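Local coordinates for protein bifunctional enzyme IspD/IspF (Campylobacter jejuni, PDB 1W55) that catalyses two steps of isoprenoid precursor synthesis, transferring CMP from CTP to methylerythritol phosphate and, in its second domain, cyclising the phosphorylated product to methylerythritol cyclodiphosphate with release of CMP, at residues A[242-247]-A[280-285]; A[215-220]-A[249-254]; A[228-233]-A[319-324]; A[255-260]-A[288-293]; A[219-224]-A[238-243]. All blocks are in the same frame, centred on the assembly; numbering follows the deposited sequence.

All five contacts lie in the C-terminal cyclodiphosphate synthase part of the chain. Interactions 2 and 5 start from strand 210-224 and share His219 and Glu220. Interactions 1 and 5 share Ala242 and His243. Interaction 2 sets the strand against helix 248-260 and closes before interaction 4 opens. Interaction 4 pairs the same helix with helix 282-295, whose start belongs to interaction 1, so the segments of 1 and 4 alternate along the chain. Interactions 1, 2 and 5, with centres 10 to 13 Å apart, surround the metal and nucleotide site. Interaction 3, hairpin on helix, and interaction 4, helix on helix, pack farther out, their centres about 19 Å apart. Asp247 of interaction 1 bonds to the hairpin.

Interaction 1 of 5, residues A[242-247]-A[280-285]; sequences AHSDGD and ANSMEL
Two hydrogen bonds from Ser282 to the carboxylate of Asp245 carry this contact. Ser282 OG donates to Asp245 OD1 at 2.7 Å, on the syn side of the carboxylate. Ser282 N donates to Asp245 OD2 at 3.2 Å, from above the carboxylate plane. Asp245 CG, between backbone N and carbonyl carbon (chi1 54°), lies 3.7 Å from Ser282 OG. One residue thus takes both the hydroxyl and the amide of the first turn of helix 282-295. A weak bond from Asp247 N also reaches Asp245 OD1.

The turn and the helix start have their own bonds. His243 to Gly246 form a type II' beta turn. Asn281 is the N-cap, and its OD1 accepts from Met283 N at 3.0 Å.

Packing fills the rest. Ser244 CB lies 3.7 Å from Ala280 O, and Ser244 OG bonds to Phe277 O. Asp247 CB meets Ser282 CB at 3.8 Å.

Ser282 OG also bonds to His251, a metal ligand by similarity. Ser282 is thus probably a second-shell residue, and Asp245 holds it from behind. The turn follows strand 238-240 and leads into helix 248-260, where Asp247 is the N-cap. The contact therefore joins the starts of helices 248-260 and 282-295.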
# COMPACT_ATOMS: atom_id res chain seq x y z
N ALA A 242 19.37 -13.57 -55.71
CA ALA A 242 18.83 -14.72 -54.98
C ALA A 242 18.15 -14.31 -53.67
O ALA A 242 17.60 -13.21 -53.60
CB ALA A 242 19.92 -15.77 -54.76
N HIS A 243 18.18 -15.19 -52.66
CA HIS A 243 17.55 -14.96 -51.35
C HIS A 243 16.12 -14.42 -51.48
O HIS A 243 15.83 -13.28 -51.07
CB HIS A 243 18.39 -13.99 -50.50
CG HIS A 243 19.77 -14.49 -50.23
ND1 HIS A 243 20.86 -14.09 -50.97
CD2 HIS A 243 20.24 -15.38 -49.31
CE1 HIS A 243 21.95 -14.70 -50.52
NE2 HIS A 243 21.60 -15.48 -49.51
N SER A 244 15.25 -15.25 -52.05
CA SER A 244 13.86 -14.89 -52.32
C SER A 244 13.79 -13.65 -53.23
O SER A 244 14.28 -13.67 -54.36
CB SER A 244 13.09 -14.66 -51.01
OG SER A 244 13.40 -15.65 -50.05
N ASP A 245 13.20 -12.58 -52.71
CA ASP A 245 13.06 -11.33 -53.43
C ASP A 245 14.24 -10.39 -53.17
O ASP A 245 14.18 -9.22 -53.54
CB ASP A 245 11.73 -10.67 -53.04
CG ASP A 245 11.57 -10.50 -51.52
OD1 ASP A 245 12.55 -10.75 -50.77
OD2 ASP A 245 10.51 -10.11 -50.98
N GLY A 246 15.29 -10.91 -52.52
CA GLY A 246 16.53 -10.17 -52.30
C GLY A 246 16.55 -9.10 -51.19
O GLY A 246 17.51 -8.34 -51.07
N ASP A 247 15.51 -9.05 -50.38
CA ASP A 247 15.37 -8.03 -49.34
C ASP A 247 16.35 -8.27 -48.18
O ASP A 247 15.98 -8.90 -47.18
CB ASP A 247 13.92 -8.05 -48.85
CG ASP A 247 13.50 -6.78 -48.14
OD1 ASP A 247 14.31 -6.14 -47.42
OD2 ASP A 247 12.32 -6.38 -48.21
N ALA A 280 9.27 -16.57 -52.15
CA ALA A 280 8.78 -16.01 -50.89
C ALA A 280 8.74 -14.47 -50.87
O ALA A 280 9.57 -13.79 -51.48
CB ALA A 280 9.59 -16.54 -49.71
N ASN A 281 7.75 -13.93 -50.18
CA ASN A 281 7.73 -12.53 -49.79
C ASN A 281 8.45 -12.42 -48.44
O ASN A 281 7.93 -12.89 -47.42
CB ASN A 281 6.27 -12.06 -49.68
CG ASN A 281 6.14 -10.60 -49.30
OD1 ASN A 281 7.03 -10.02 -48.68
ND2 ASN A 281 5.02 -9.99 -49.65
N SER A 282 9.65 -11.83 -48.45
CA SER A 282 10.51 -11.69 -47.24
C SER A 282 9.87 -10.98 -46.05
O SER A 282 10.19 -11.28 -44.90
CB SER A 282 11.79 -10.94 -47.60
OG SER A 282 12.69 -11.79 -48.28
N MET A 283 8.96 -10.05 -46.33
CA MET A 283 8.22 -9.34 -45.30
C MET A 283 7.20 -10.27 -44.62
O MET A 283 6.90 -10.11 -43.43
CB MET A 283 7.52 -8.11 -45.88
CG MET A 283 8.47 -6.97 -46.27
SD MET A 283 9.56 -6.44 -44.90
CE MET A 283 8.49 -5.28 -44.00
N GLU A 284 6.68 -11.24 -45.38
CA GLU A 284 5.80 -12.27 -44.82
C GLU A 284 6.61 -13.23 -43.97
O GLU A 284 6.14 -13.66 -42.91
CB GLU A 284 5.04 -13.01 -45.94
CG GLU A 284 4.13 -14.15 -45.47
CD GLU A 284 2.99 -13.72 -44.55
OE1 GLU A 284 2.46 -12.59 -44.70
OE2 GLU A 284 2.62 -14.52 -43.67
N LEU A 285 7.83 -13.55 -44.42
CA LEU A 285 8.76 -14.38 -43.66
C LEU A 285 9.12 -13.69 -42.34
O LEU A 285 9.16 -14.34 -41.30
CB LEU A 285 10.03 -14.66 -44.46
CG LEU A 285 9.93 -15.46 -45.77
CD1 LEU A 285 11.32 -15.73 -46.33
CD2 LEU A 285 9.18 -16.77 -45.58

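Interaction 2 of 5, residues A[215-220]-A[249-254]; sequences GFDVHE and LAHSLT. With MG (magnesium ion), chain B.
Asp217 and His219 on strand 215-220 face His251 and Ser252 on helix 249-254. The axes of the two segments approach to 6.3 Å and run roughly antiparallel, at 149°.

Asp217 can be followed outward. Its CB packs on Ser252 CB at 4.0 Å. CG lies anti to the backbone N (chi1 -150°), and the carboxylate then divides its work. OD1 binds the magnesium ion at 2.2 Å. OD2 lies 3.2 Å from His251 CB and accepts a hydrogen bond from a water that is itself bound to the magnesium. The carboxylate so holds the ion both directly and through this water. Three waters in all bind the ion here, and Thr341 of a second subunit is also a ligand.

His219 meets His251 rim to rim. His219 NE2 and His251 ND1 are 2.9 Å apart in a hydrogen bond whose donor is not settled. The ring planes are 53° apart, and neither ring lies over the face of the other. His219 ND1 donates to Val218 O at 2.8 Å, nearly in its own ring plane, which helps fix the ring. The other nitrogen of His251 is taken by Ser282.

Ser252 OG bonds to Val357 and Ser359 of strand 354-365. Gly215 CA makes a CA-H...O contact with Ser252 O at 3.5 Å.

Asp217, His219 and His251 are all metal ligands by similarity. Of the three, Asp217 alone binds the magnesium here. The two histidines bond to each other instead, consistent with a metal position that they do not serve in this structure.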
# COMPACT_ATOMS: atom_id res chain seq x y z
N GLY A 215 21.37 -8.31 -35.96
CA GLY A 215 21.19 -8.97 -37.23
C GLY A 215 22.15 -8.32 -38.19
O GLY A 215 22.30 -7.09 -38.22
N PHE A 216 22.84 -9.15 -38.95
CA PHE A 216 23.73 -8.65 -39.98
C PHE A 216 23.60 -9.57 -41.17
O PHE A 216 23.62 -10.80 -41.03
CB PHE A 216 25.18 -8.57 -39.50
CG PHE A 216 26.11 -7.95 -40.51
CD1 PHE A 216 26.17 -6.56 -40.66
CD2 PHE A 216 26.91 -8.76 -41.32
CE1 PHE A 216 27.03 -5.98 -41.61
CE2 PHE A 216 27.78 -8.20 -42.26
CZ PHE A 216 27.84 -6.81 -42.41
N ASP A 217 23.44 -8.97 -42.34
CA ASP A 217 23.29 -9.72 -43.57
C ASP A 217 23.89 -8.96 -44.75
O ASP A 217 23.92 -7.73 -44.76
CB ASP A 217 21.83 -10.03 -43.84
CG ASP A 217 21.64 -11.32 -44.62
OD1 ASP A 217 22.64 -12.03 -44.89
OD2 ASP A 217 20.52 -11.69 -45.01
N VAL A 218 24.37 -9.74 -45.71
CA VAL A 218 25.02 -9.24 -46.92
C VAL A 218 24.39 -9.95 -48.11
O VAL A 218 24.26 -11.18 -48.13
CB VAL A 218 26.56 -9.52 -46.88
CG1 VAL A 218 27.25 -9.18 -48.21
CG2 VAL A 218 27.23 -8.77 -45.75
N HIS A 219 23.92 -9.16 -49.09
CA HIS A 219 23.55 -9.70 -50.39
C HIS A 219 24.41 -9.05 -51.46
O HIS A 219 24.97 -7.97 -51.25
CB HIS A 219 22.06 -9.49 -50.69
CG HIS A 219 21.14 -10.30 -49.84
ND1 HIS A 219 21.59 -11.18 -48.88
CD2 HIS A 219 19.79 -10.35 -49.79
CE1 HIS A 219 20.56 -11.73 -48.26
NE2 HIS A 219 19.45 -11.24 -48.80
N GLU A 220 24.50 -9.72 -52.60
CA GLU A 220 25.33 -9.31 -53.73
C GLU A 220 24.51 -8.57 -54.78
O GLU A 220 23.37 -8.96 -55.08
CB GLU A 220 25.96 -10.57 -54.34
CG GLU A 220 26.93 -10.34 -55.48
CD GLU A 220 27.51 -11.63 -56.03
OE1 GLU A 220 28.43 -11.55 -56.87
OE2 GLU A 220 27.04 -12.72 -55.63
N LEU A 249 17.48 -6.21 -46.06
CA LEU A 249 16.98 -5.54 -44.87
C LEU A 249 16.05 -6.47 -44.07
O LEU A 249 16.28 -6.73 -42.89
CB LEU A 249 16.30 -4.20 -45.22
CG LEU A 249 15.93 -3.34 -44.01
CD1 LEU A 249 15.83 -1.85 -44.39
CD2 LEU A 249 14.65 -3.83 -43.34
N ALA A 250 15.00 -6.97 -44.72
CA ALA A 250 14.04 -7.85 -44.06
C ALA A 250 14.76 -9.06 -43.45
O ALA A 250 14.42 -9.50 -42.35
CB ALA A 250 12.95 -8.30 -45.04
N HIS A 251 15.76 -9.57 -44.15
CA HIS A 251 16.50 -10.74 -43.70
C HIS A 251 17.34 -10.44 -42.47
O HIS A 251 17.38 -11.24 -41.54
CB HIS A 251 17.35 -11.30 -44.85
CG HIS A 251 16.53 -11.73 -46.02
ND1 HIS A 251 17.04 -11.81 -47.30
CD2 HIS A 251 15.23 -12.08 -46.12
CE1 HIS A 251 16.09 -12.19 -48.13
NE2 HIS A 251 14.98 -12.37 -47.44
N SER A 252 17.99 -9.26 -42.46
CA SER A 252 18.79 -8.85 -41.32
C SER A 252 17.89 -8.64 -40.11
O SER A 252 18.22 -9.07 -39.00
CB SER A 252 19.56 -7.56 -41.63
OG SER A 252 20.22 -7.07 -40.48
N LEU A 253 16.76 -7.99 -40.33
CA LEU A 253 15.83 -7.71 -39.25
C LEU A 253 15.23 -9.00 -38.64
O LEU A 253 15.10 -9.12 -37.43
CB LEU A 253 14.73 -6.78 -39.74
CG LEU A 253 13.66 -6.41 -38.73
CD1 LEU A 253 14.28 -5.85 -37.42
CD2 LEU A 253 12.67 -5.44 -39.38
N THR A 254 14.87 -9.95 -39.50
CA THR A 254 14.43 -11.27 -39.05
C THR A 254 15.45 -11.90 -38.10
O THR A 254 15.10 -12.41 -37.05
CB THR A 254 14.21 -12.16 -40.28
OG1 THR A 254 13.21 -11.57 -41.15
CG2 THR A 254 13.65 -13.51 -39.86
MG MG B . 23.17 -14.17 -45.02
O HOH W 1 21.14 -14.13 -45.82
O HOH W 2 24.41 -13.65 -46.70
O HOH W 3 22.16 -14.50 -43.29

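Interaction 3 of 5, residues A[228-233]-A[319-324]; sequences LLAGVQ and QAMQSN
Met321 has the largest surface buried here, and it lies against the tip of the 228-233 hairpin. Its CB meets Ala230 CB at 3.9 Å. CG comes within 3.5 Å of Leu229 O. The chain then bends at chi3 (76°), which places CE beside Leu229 CB at 3.5 Å, closer than usual for two carbons.

Val232 follows. Its CG2 lies anti to the carbonyl carbon and reaches the helix backbone, 3.7 Å from Ala320 O. Its CB faces Met321 CG, and its CG1 touches Ala320 CB at the margin.

This is a two-residue beta hairpin, closed by a type I' turn from Leu229 to Val232. Strands 227-229 and 232-235 pair antiparallel on its two sides. Asp247 binds the turn from elsewhere, accepting from the backbone N of both Ala230 and Gly231. Helix 318-329 covers the tip.

Ala230 turns its methyl toward the helix, and its carbonyl takes the one hydrogen bond between the segments. Asn324 ND2 donates to Ala230 O at 2.7 Å. The bond is nearly straight, with an angle of 172° at the hydrogen. The oxygen lies almost in the plane of the Asn324 amide. The same ND2 is 3.7 Å from Gly231 CA.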
# COMPACT_ATOMS: atom_id res chain seq x y z
N LEU A 228 14.13 -4.27 -53.61
CA LEU A 228 13.13 -4.20 -52.55
C LEU A 228 13.83 -4.21 -51.20
O LEU A 228 14.60 -5.13 -50.90
CB LEU A 228 12.19 -5.42 -52.62
CG LEU A 228 11.26 -5.61 -53.82
CD1 LEU A 228 10.40 -6.85 -53.58
CD2 LEU A 228 10.39 -4.39 -54.07
N LEU A 229 13.57 -3.20 -50.40
CA LEU A 229 14.12 -3.14 -49.05
C LEU A 229 12.96 -2.85 -48.11
O LEU A 229 12.22 -1.87 -48.31
CB LEU A 229 15.21 -2.08 -48.94
CG LEU A 229 16.50 -2.28 -49.73
CD1 LEU A 229 17.46 -1.14 -49.40
CD2 LEU A 229 17.15 -3.64 -49.45
N ALA A 230 12.80 -3.70 -47.09
CA ALA A 230 11.62 -3.66 -46.22
C ALA A 230 10.33 -3.65 -47.06
O ALA A 230 9.34 -3.00 -46.70
CB ALA A 230 11.67 -2.46 -45.26
N GLY A 231 10.37 -4.38 -48.17
CA GLY A 231 9.22 -4.54 -49.04
C GLY A 231 8.88 -3.33 -49.89
O GLY A 231 7.83 -3.29 -50.52
N VAL A 232 9.77 -2.34 -49.91
CA VAL A 232 9.56 -1.08 -50.61
C VAL A 232 10.49 -1.02 -51.82
O VAL A 232 11.69 -1.27 -51.70
CB VAL A 232 9.83 0.12 -49.67
CG1 VAL A 232 9.80 1.46 -50.44
CG2 VAL A 232 8.84 0.13 -48.49
N GLN A 233 9.95 -0.68 -52.99
CA GLN A 233 10.79 -0.62 -54.19
C GLN A 233 11.67 0.62 -54.18
O GLN A 233 11.17 1.75 -54.14
CB GLN A 233 9.97 -0.70 -55.48
CG GLN A 233 10.86 -0.92 -56.71
CD GLN A 233 10.08 -1.01 -58.00
OE1 GLN A 233 10.10 -0.08 -58.81
NE2 GLN A 233 9.41 -2.13 -58.21
N GLN A 319 11.07 6.74 -44.69
CA GLN A 319 9.77 6.79 -44.01
C GLN A 319 8.82 5.66 -44.46
O GLN A 319 8.13 5.05 -43.64
CB GLN A 319 9.11 8.18 -44.13
CG GLN A 319 9.92 9.35 -43.50
CD GLN A 319 10.22 9.15 -42.01
OE1 GLN A 319 9.31 8.92 -41.21
NE2 GLN A 319 11.50 9.24 -41.63
N ALA A 320 8.81 5.38 -45.76
CA ALA A 320 8.01 4.29 -46.31
C ALA A 320 8.47 2.89 -45.81
O ALA A 320 7.65 2.04 -45.50
CB ALA A 320 8.02 4.35 -47.84
N MET A 321 9.79 2.67 -45.75
CA MET A 321 10.34 1.43 -45.19
C MET A 321 9.91 1.23 -43.74
O MET A 321 9.44 0.15 -43.36
CB MET A 321 11.87 1.43 -45.29
CG MET A 321 12.39 1.22 -46.70
SD MET A 321 14.17 1.46 -46.90
CE MET A 321 14.70 0.07 -46.24
N GLN A 322 10.08 2.28 -42.94
CA GLN A 322 9.66 2.31 -41.54
C GLN A 322 8.18 1.99 -41.39
O GLN A 322 7.77 1.22 -40.52
CB GLN A 322 9.97 3.68 -40.92
CG GLN A 322 11.46 3.85 -40.60
CD GLN A 322 11.91 5.29 -40.32
OE1 GLN A 322 13.07 5.62 -40.53
NE2 GLN A 322 11.00 6.14 -39.82
N SER A 323 7.37 2.59 -42.26
CA SER A 323 5.92 2.42 -42.21
C SER A 323 5.49 1.01 -42.63
O SER A 323 4.58 0.42 -42.04
CB SER A 323 5.21 3.52 -43.03
OG SER A 323 3.87 3.16 -43.30
N ASN A 324 6.14 0.47 -43.66
CA ASN A 324 5.87 -0.91 -44.08
C ASN A 324 6.29 -1.98 -43.04
O ASN A 324 5.56 -2.96 -42.82
CB ASN A 324 6.53 -1.20 -45.44
CG ASN A 324 5.84 -2.35 -46.19
OD1 ASN A 324 4.61 -2.48 -46.18
ND2 ASN A 324 6.64 -3.18 -46.84

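Interaction 4 of 5, residues A[255-260]-A[288-293]; sequences DAILGA and QAYDKV
Ile257 and Leu258 pack on Ala289, Tyr290 and Val293 in a buried, apolar helix-helix contact of the IspF domain. It joins the last turns of helix 248-260 to the middle of helix 282-295. The two segments run nearly parallel, at 12°, with axes 9.3 Å apart. Both helices lie against the mixed sheet of the domain. Ile257 and Val293 also touch strand 354-365, and each reaches strand 298-308 as well.

The CB of Ile257 points toward the second helix. Its CG2, anti to the backbone N, meets two residues of that helix. It approaches Tyr290 CD1 at 4.0 Å, obliquely to the ring. One turn on, it touches Val293 CG2 at 3.7 Å. The side chains of Ile257 and Val293 cross at about a right angle. The hydroxyl of Tyr290 takes part elsewhere, bonding to Leu300 N.

Leu258 leaves its helix to the side of the contact, but its end comes nearer the second helix. Its CD2 reaches Ala289 CB at 3.9 Å. Leu269 of the short helix 266-269 packs on both of these residues. The CA atoms of Leu258 and Ala289 are 6.8 Å apart. Val293 CG2 also rests 3.6 Å from the backbone oxygen Ile257 O.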
# COMPACT_ATOMS: atom_id res chain seq x y z
N ASP A 255 16.73 -11.86 -38.48
CA ASP A 255 17.79 -12.38 -37.62
C ASP A 255 17.82 -11.69 -36.24
O ASP A 255 17.98 -12.35 -35.23
CB ASP A 255 19.14 -12.26 -38.31
CG ASP A 255 19.59 -13.57 -38.94
OD1 ASP A 255 18.78 -14.52 -38.99
OD2 ASP A 255 20.74 -13.75 -39.43
N ALA A 256 17.64 -10.37 -36.20
CA ALA A 256 17.69 -9.64 -34.94
C ALA A 256 16.56 -10.04 -34.01
O ALA A 256 16.77 -10.24 -32.81
CB ALA A 256 17.71 -8.12 -35.17
N ILE A 257 15.36 -10.17 -34.57
CA ILE A 257 14.16 -10.54 -33.81
C ILE A 257 14.23 -11.97 -33.27
O ILE A 257 13.91 -12.21 -32.10
CB ILE A 257 12.89 -10.34 -34.69
CG1 ILE A 257 12.64 -8.84 -34.91
CG2 ILE A 257 11.67 -10.98 -34.02
CD1 ILE A 257 11.68 -8.49 -36.04
N LEU A 258 14.67 -12.91 -34.10
CA LEU A 258 14.87 -14.28 -33.66
C LEU A 258 15.99 -14.36 -32.63
O LEU A 258 15.89 -15.12 -31.66
CB LEU A 258 15.21 -15.19 -34.84
CG LEU A 258 14.13 -15.40 -35.90
CD1 LEU A 258 14.75 -16.07 -37.13
CD2 LEU A 258 12.94 -16.21 -35.37
N GLY A 259 17.04 -13.56 -32.84
CA GLY A 259 18.21 -13.58 -31.97
C GLY A 259 17.88 -13.12 -30.57
O GLY A 259 18.30 -13.75 -29.60
N ALA A 260 17.11 -12.04 -30.46
CA ALA A 260 16.71 -11.50 -29.16
C ALA A 260 15.84 -12.49 -28.39
O ALA A 260 15.87 -12.52 -27.16
CB ALA A 260 16.00 -10.14 -29.33
N GLN A 288 6.11 -13.87 -39.96
CA GLN A 288 5.98 -15.20 -39.39
C GLN A 288 7.04 -15.48 -38.32
O GLN A 288 6.77 -16.20 -37.36
CB GLN A 288 6.03 -16.27 -40.49
CG GLN A 288 4.74 -16.38 -41.29
CD GLN A 288 4.82 -17.43 -42.38
OE1 GLN A 288 5.28 -18.55 -42.14
NE2 GLN A 288 4.39 -17.08 -43.58
N ALA A 289 8.24 -14.94 -38.51
CA ALA A 289 9.30 -15.06 -37.51
C ALA A 289 8.91 -14.33 -36.21
O ALA A 289 9.11 -14.85 -35.11
CB ALA A 289 10.61 -14.52 -38.06
N TYR A 290 8.36 -13.12 -36.34
CA TYR A 290 7.85 -12.38 -35.19
C TYR A 290 6.68 -13.11 -34.50
O TYR A 290 6.57 -13.07 -33.26
CB TYR A 290 7.44 -10.95 -35.58
CG TYR A 290 7.10 -10.08 -34.39
CD1 TYR A 290 7.87 -10.11 -33.22
CD2 TYR A 290 5.99 -9.23 -34.43
CE1 TYR A 290 7.54 -9.32 -32.12
CE2 TYR A 290 5.66 -8.42 -33.33
CZ TYR A 290 6.45 -8.48 -32.19
OH TYR A 290 6.13 -7.70 -31.10
N ASP A 291 5.83 -13.77 -35.28
CA ASP A 291 4.78 -14.63 -34.71
C ASP A 291 5.37 -15.69 -33.78
O ASP A 291 4.83 -15.94 -32.71
CB ASP A 291 3.96 -15.33 -35.79
CG ASP A 291 2.92 -14.41 -36.45
OD1 ASP A 291 2.59 -13.34 -35.88
OD2 ASP A 291 2.39 -14.71 -37.55
N LYS A 292 6.47 -16.32 -34.21
CA LYS A 292 7.15 -17.31 -33.36
C LYS A 292 7.61 -16.71 -32.03
O LYS A 292 7.50 -17.35 -30.99
CB LYS A 292 8.36 -17.92 -34.08
CG LYS A 292 8.01 -18.78 -35.27
CD LYS A 292 7.29 -20.07 -34.86
CE LYS A 292 6.48 -20.63 -36.03
NZ LYS A 292 6.32 -22.12 -35.99
N VAL A 293 8.09 -15.47 -32.09
CA VAL A 293 8.62 -14.76 -30.93
C VAL A 293 7.49 -14.38 -29.98
O VAL A 293 7.63 -14.44 -28.76
CB VAL A 293 9.42 -13.51 -31.40
CG1 VAL A 293 9.67 -12.55 -30.28
CG2 VAL A 293 10.73 -13.94 -32.08

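Interaction 5 of 5, residues A[219-224]-A[238-243]; sequences HEFGEN and MGLKAH
Lys241 N donates to Glu220 O at 2.9 Å, nearly along the C=O axis. Glu223 N donates to Gly239 O at 3.3 Å from above the carbonyl plane. Weak bonds from Gly222 N to Gly239 O and from Gly239 N to Glu223 O add to these. One water joins Glu220 N to Lys241 O, and another joins Gly222 N to Gly239 O.

The side chains of Glu220 and Lys241 are both extended. They form a long salt bridge, with Glu220 OE1 3.7 Å from Lys241 NZ. A water also links Glu220 OE2 to Lys241 NZ. Lys241 CE lies close to the carbonyl oxygens of Phe221 and Gly222.

Strand 238-240 is an outer strand of the mixed sheet within this chain and pairs antiparallel with strand 210-224. Phe221 and Leu240 form a non-hydrogen-bonded pair; Glu223 and Gly239 form a hydrogen-bonded one. The register shifts by one residue between them, a beta bulge. Gly222 sits there with positive phi (116°).

The Phe221 ring takes Leu240 CD2 over one face in a CH-pi contact, 3.7 Å from the ring centroid. Met238 SD lies obliquely to the same ring, a Met-aromatic contact.

At the other end, the rings of His219 and His243 form an offset stack, with planes 9° apart and centroids 4.0 Å apart. His243 ND1 lies over the centre of the His219 ring. His243 is a transition state stabilizer by similarity, and its NE2 makes a weak hydrogen bond to the phosphate of the bound CMP.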
# COMPACT_ATOMS: atom_id res chain seq x y z
N HIS A 219 23.92 -9.16 -49.09
CA HIS A 219 23.55 -9.70 -50.39
C HIS A 219 24.41 -9.05 -51.46
O HIS A 219 24.97 -7.97 -51.25
CB HIS A 219 22.06 -9.49 -50.69
CG HIS A 219 21.14 -10.30 -49.84
ND1 HIS A 219 21.59 -11.18 -48.88
CD2 HIS A 219 19.79 -10.35 -49.79
CE1 HIS A 219 20.56 -11.73 -48.26
NE2 HIS A 219 19.45 -11.24 -48.80
N GLU A 220 24.50 -9.72 -52.60
CA GLU A 220 25.33 -9.31 -53.73
C GLU A 220 24.51 -8.57 -54.78
O GLU A 220 23.37 -8.96 -55.08
CB GLU A 220 25.96 -10.57 -54.34
CG GLU A 220 26.93 -10.34 -55.48
CD GLU A 220 27.51 -11.63 -56.03
OE1 GLU A 220 28.43 -11.55 -56.87
OE2 GLU A 220 27.04 -12.72 -55.63
N PHE A 221 25.07 -7.51 -55.33
CA PHE A 221 24.45 -6.83 -56.46
C PHE A 221 24.63 -7.63 -57.76
O PHE A 221 25.46 -8.56 -57.84
CB PHE A 221 25.04 -5.42 -56.64
CG PHE A 221 24.37 -4.36 -55.80
CD1 PHE A 221 25.09 -3.67 -54.82
CD2 PHE A 221 23.04 -4.03 -56.00
CE1 PHE A 221 24.49 -2.68 -54.04
CE2 PHE A 221 22.42 -3.05 -55.21
CZ PHE A 221 23.15 -2.36 -54.24
N GLY A 222 23.86 -7.26 -58.78
CA GLY A 222 24.02 -7.82 -60.11
C GLY A 222 22.84 -8.63 -60.62
O GLY A 222 23.00 -9.43 -61.53
N GLU A 223 21.67 -8.46 -60.03
CA GLU A 223 20.47 -9.06 -60.59
C GLU A 223 19.55 -7.98 -61.16
O GLU A 223 19.24 -7.00 -60.48
CB GLU A 223 19.72 -9.94 -59.59
CG GLU A 223 18.73 -10.89 -60.26
CD GLU A 223 18.69 -12.26 -59.61
OE1 GLU A 223 17.59 -12.66 -59.16
OE2 GLU A 223 19.75 -12.93 -59.55
N ASN A 224 19.14 -8.18 -62.41
CA ASN A 224 18.26 -7.25 -63.10
C ASN A 224 16.82 -7.41 -62.66
O ASN A 224 16.01 -8.05 -63.33
CB ASN A 224 18.39 -7.40 -64.62
CG ASN A 224 17.71 -6.25 -65.39
OD1 ASN A 224 17.93 -6.09 -66.59
ND2 ASN A 224 16.87 -5.47 -64.71
N MET A 238 18.21 -2.25 -60.12
CA MET A 238 19.46 -2.47 -59.38
C MET A 238 19.25 -3.49 -58.25
O MET A 238 19.45 -3.17 -57.07
CB MET A 238 20.01 -1.14 -58.82
CG MET A 238 21.51 -1.14 -58.58
SD MET A 238 22.09 0.26 -57.54
CE MET A 238 21.80 1.66 -58.55
N GLY A 239 18.87 -4.70 -58.63
CA GLY A 239 18.51 -5.72 -57.67
C GLY A 239 19.65 -6.53 -57.10
O GLY A 239 20.80 -6.48 -57.56
N LEU A 240 19.33 -7.30 -56.08
CA LEU A 240 20.31 -8.15 -55.43
C LEU A 240 19.99 -9.58 -55.79
O LEU A 240 18.83 -9.91 -56.08
CB LEU A 240 20.30 -7.95 -53.90
CG LEU A 240 20.61 -6.53 -53.39
CD1 LEU A 240 19.99 -6.26 -52.01
CD2 LEU A 240 22.13 -6.28 -53.37
N LYS A 241 21.01 -10.42 -55.76
CA LYS A 241 20.92 -11.80 -56.23
C LYS A 241 20.28 -12.73 -55.21
O LYS A 241 20.60 -12.68 -54.02
CB LYS A 241 22.31 -12.34 -56.59
CG LYS A 241 22.88 -11.73 -57.86
CD LYS A 241 24.24 -12.31 -58.20
CE LYS A 241 24.84 -11.54 -59.38
NZ LYS A 241 26.20 -12.04 -59.76
N ALA A 242 19.37 -13.57 -55.71
CA ALA A 242 18.83 -14.72 -54.98
C ALA A 242 18.15 -14.31 -53.67
O ALA A 242 17.60 -13.21 -53.60
CB ALA A 242 19.92 -15.77 -54.76
N HIS A 243 18.18 -15.19 -52.66
CA HIS A 243 17.55 -14.96 -51.35
C HIS A 243 16.12 -14.42 -51.48
O HIS A 243 15.83 -13.28 -51.07
CB HIS A 243 18.39 -13.99 -50.50
CG HIS A 243 19.77 -14.49 -50.23
ND1 HIS A 243 20.86 -14.09 -50.97
CD2 HIS A 243 20.24 -15.38 -49.31
CE1 HIS A 243 21.95 -14.70 -50.52
NE2 HIS A 243 21.60 -15.48 -49.51
O HOH W 4 22.97 -12.09 -52.96
O HOH W 5 27.16 -14.22 -58.23
O HOH W 6 22.22 -4.99 -59.63